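Local atomic coordinates of phosphopantetheine adenylyltransferase (Archaeoglobus fulgidus, PDB entry 3DO8), a protein that probably transfers an adenylyl group reversibly from ATP to 4'-phosphopantetheine, giving dephospho-CoA and pyrophosphate in coenzyme A biosynthesis. Residues I20-A23 with I24-G28; V3-G6 with G7-P11. All coordinates share one frame; numbering follows the deposited sequence.

In the fold
From the N terminus the chain runs through residues 3-11, interaction 2, where central strand 3-7 passes into a loop and the side chain of Phe-9 folds back on Gly-6 near the strand's end. That loop leads into helix 14-27, whose C-terminal half and the glycine after it, residues 20-28, form interaction 1 before the chain enters strand 31-36. The two contacts lie in series, neither enclosing nor crossing the other, with centres about 13 Å apart. They meet in space where the helix covers the strand: Gly-27 CA lies 3.5 Å from Val-3 CG2, and Ile-20 CG1 3.9 Å from Leu-5 CD2. Both belong to the first beta-alpha-beta unit of the parallel sheet.

Interaction 1: I20-A23 with I24-G28; sequences IDVA and IKLGG
With CG of Asp-21 anti to the backbone N (chi1 -169°), the carboxylate comes within reach of Lys-25, one helical turn on. Lys-25 starts with CG beside its own backbone N (chi1 -74°) and then runs fully extended, passing the carbonyl oxygen of Asp-21 to reach the acid. Its NZ donates to the syn lone pair of Asp-21 OD2 at 2.6 Å, forming a salt bridge. The pair is gripped further: OD1 accepts a hydrogen bond from Tyr-66, OD2 is bonded to the hydroxyl of Tyr-89 of the second subunit, and Lys-25 NZ also donates to the carbonyl of Lys-137. This i to i+4 pair stands on helix 14-27, the crossover helix of the beta-alpha-beta unit that links strands 3-7 and 31-36 in this nucleotidyltransferase fold. Elsewhere on the helix, Ile-20 and Ile-24 lie side by side, CG2 to CD1 3.6 Å, and both pack on Val-62 and Tyr-66 of helix 51-66. Val-22 and Leu-26 also lie side by side, CG1 to CD1 4.0 Å, against Val-118 of strand 116-121. Gly-27 N bonds to Ala-23 O at 2.9 Å (140° at the hydrogen); Gly-28 N, bonded to Ile-24 O at 2.7 Å, follows as the chain leaves helical geometry.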
# COMPACT_ATOMS: atom_id res chain seq x y z
N ILE A 20 -6.61 4.60 -5.50
CA ILE A 20 -6.80 6.01 -5.20
C ILE A 20 -6.90 6.22 -3.69
O ILE A 20 -6.31 7.18 -3.14
CB ILE A 20 -8.05 6.59 -5.95
CG1 ILE A 20 -7.75 6.71 -7.44
CG2 ILE A 20 -8.48 7.95 -5.39
CD1 ILE A 20 -8.96 6.86 -8.35
N ASP A 21 -7.63 5.33 -3.00
CA ASP A 21 -7.80 5.47 -1.54
C ASP A 21 -6.44 5.37 -0.87
O ASP A 21 -6.11 6.13 0.02
CB ASP A 21 -8.71 4.37 -0.98
CG ASP A 21 -9.12 4.63 0.45
OD1 ASP A 21 -9.74 5.69 0.70
OD2 ASP A 21 -8.82 3.76 1.34
N VAL A 22 -5.67 4.36 -1.25
CA VAL A 22 -4.35 4.16 -0.64
C VAL A 22 -3.47 5.39 -0.93
O VAL A 22 -2.83 5.93 -0.05
CB VAL A 22 -3.68 2.82 -1.12
CG1 VAL A 22 -2.20 2.78 -0.74
CG2 VAL A 22 -4.46 1.61 -0.60
N ALA A 23 -3.46 5.86 -2.17
CA ALA A 23 -2.61 6.99 -2.55
C ALA A 23 -2.97 8.23 -1.75
O ALA A 23 -2.09 8.95 -1.29
CB ALA A 23 -2.69 7.27 -4.04
N ILE A 24 -4.27 8.51 -1.58
CA ILE A 24 -4.70 9.69 -0.86
C ILE A 24 -4.44 9.59 0.64
O ILE A 24 -4.07 10.59 1.28
CB ILE A 24 -6.18 10.05 -1.17
CG1 ILE A 24 -6.28 10.45 -2.65
CG2 ILE A 24 -6.65 11.14 -0.26
CD1 ILE A 24 -7.69 10.74 -3.19
N LYS A 25 -4.62 8.41 1.20
CA LYS A 25 -4.29 8.20 2.59
C LYS A 25 -2.79 8.41 2.81
O LYS A 25 -2.39 9.00 3.83
CB LYS A 25 -4.81 6.84 3.08
CG LYS A 25 -6.33 6.87 3.27
CD LYS A 25 -6.97 5.53 3.54
CE LYS A 25 -8.46 5.74 3.88
NZ LYS A 25 -9.24 4.49 3.84
N LEU A 26 -1.96 8.01 1.86
CA LEU A 26 -0.52 8.18 1.99
C LEU A 26 -0.09 9.62 1.80
O LEU A 26 0.83 10.08 2.49
CB LEU A 26 0.27 7.30 1.00
CG LEU A 26 0.25 5.81 1.27
CD1 LEU A 26 0.94 5.04 0.12
CD2 LEU A 26 0.87 5.47 2.63
N GLY A 27 -0.68 10.30 0.81
CA GLY A 27 -0.16 11.58 0.32
C GLY A 27 -1.02 12.81 0.53
O GLY A 27 -0.54 13.93 0.37
N GLY A 28 -2.29 12.61 0.86
CA GLY A 28 -3.23 13.71 0.97
C GLY A 28 -3.35 14.41 -0.37
O GLY A 28 -3.49 13.77 -1.38

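Interaction 2: V3-G6 with G7-P11; sequences VALG and GTFEP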
# COMPACT_ATOMS: atom_id res chain seq x y z
N VAL A 3 3.32 11.30 -3.47
CA VAL A 3 2.84 9.99 -3.98
C VAL A 3 2.50 10.04 -5.48
O VAL A 3 1.77 10.94 -5.92
CB VAL A 3 1.57 9.51 -3.23
CG1 VAL A 3 1.15 8.13 -3.75
CG2 VAL A 3 1.77 9.52 -1.73
N ALA A 4 3.03 9.07 -6.24
CA ALA A 4 2.72 8.81 -7.64
C ALA A 4 1.74 7.66 -7.82
O ALA A 4 1.86 6.67 -7.14
CB ALA A 4 3.96 8.47 -8.38
N LEU A 5 0.77 7.86 -8.70
CA LEU A 5 -0.20 6.86 -9.10
C LEU A 5 -0.48 7.13 -10.57
O LEU A 5 -0.62 8.25 -10.96
CB LEU A 5 -1.53 7.07 -8.32
CG LEU A 5 -2.75 6.30 -8.76
CD1 LEU A 5 -2.52 4.79 -8.66
CD2 LEU A 5 -3.90 6.72 -7.92
N GLY A 6 -0.62 6.08 -11.36
CA GLY A 6 -0.93 6.23 -12.77
C GLY A 6 -1.89 5.19 -13.28
O GLY A 6 -2.07 4.15 -12.67
N GLY A 7 -2.52 5.50 -14.41
CA GLY A 7 -3.44 4.56 -15.02
C GLY A 7 -4.12 5.12 -16.25
O GLY A 7 -3.93 6.27 -16.62
N THR A 8 -4.90 4.25 -16.88
CA THR A 8 -5.77 4.62 -17.98
C THR A 8 -7.18 4.95 -17.44
O THR A 8 -7.80 5.86 -17.92
CB THR A 8 -5.83 3.49 -19.03
OG1 THR A 8 -4.56 3.36 -19.64
CG2 THR A 8 -6.87 3.79 -20.08
N PHE A 9 -7.64 4.20 -16.45
CA PHE A 9 -8.90 4.47 -15.73
C PHE A 9 -10.10 4.36 -16.65
O PHE A 9 -11.03 5.19 -16.58
CB PHE A 9 -8.88 5.85 -15.02
CG PHE A 9 -7.76 6.00 -14.03
CD1 PHE A 9 -7.83 5.40 -12.77
CD2 PHE A 9 -6.62 6.73 -14.34
CE1 PHE A 9 -6.77 5.54 -11.84
CE2 PHE A 9 -5.58 6.84 -13.46
CZ PHE A 9 -5.64 6.27 -12.20
N GLU A 10 -10.12 3.33 -17.49
CA GLU A 10 -11.27 3.08 -18.35
C GLU A 10 -11.72 1.64 -18.26
O GLU A 10 -10.98 0.76 -18.71
CB GLU A 10 -10.99 3.44 -19.81
CG GLU A 10 -12.21 3.18 -20.73
CD GLU A 10 -11.95 3.47 -22.17
OE1 GLU A 10 -11.14 4.36 -22.48
OE2 GLU A 10 -12.57 2.77 -23.03
N PRO A 11 -12.89 1.39 -17.67
CA PRO A 11 -13.66 2.35 -16.89
C PRO A 11 -12.97 2.51 -15.53
O PRO A 11 -11.98 1.83 -15.24
CB PRO A 11 -15.00 1.67 -16.71
CG PRO A 11 -14.67 0.28 -16.68
CD PRO A 11 -13.50 0.06 -17.60
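Phe-9 turns its ring back against the chain it has just left, to meet the carbonyl group of Gly-6 near the strand's end. The setting is the C-terminal end of strand 3-7, the central strand of a parallel sheet with a Rossmann-like nucleotidyltransferase fold of the HUP clan, where the chain passes into the loop before helix 14-27. Between 3-6 and 7-11 the contact is apolar. The ring comes at Gly-6 obliquely, while Leu-5 CG lies at the ring edge, near its plane, 4.5 Å from Phe-9 CZ. This return depends on the backbone at Phe-9, whose conformation is left-handed helical, and on a chi1 of -58° that sets CG beside the backbone N. Beyond the two segments the ring packs on Ile-33 and Val-35 of strand 31-36 and Val-58 of helix 51-66, and meets, with planes at about 50°, the ring of His-16, the second histidine of the HxGH motif characteristic of these nucleotidyltransferases.

Polar interactions hold the loop from outside. Thr-8 OG1 is hydrogen-bonded to Thr-36 OG1 and the Thr-8 carbonyl accepts from Arg-54, while the Glu-10 carboxylate takes backbone N-H groups of Val-48 and Leu-49. At the centre of the contact, Phe-9 CE2 and CZ each stand 4.0 Å from Gly-6 C.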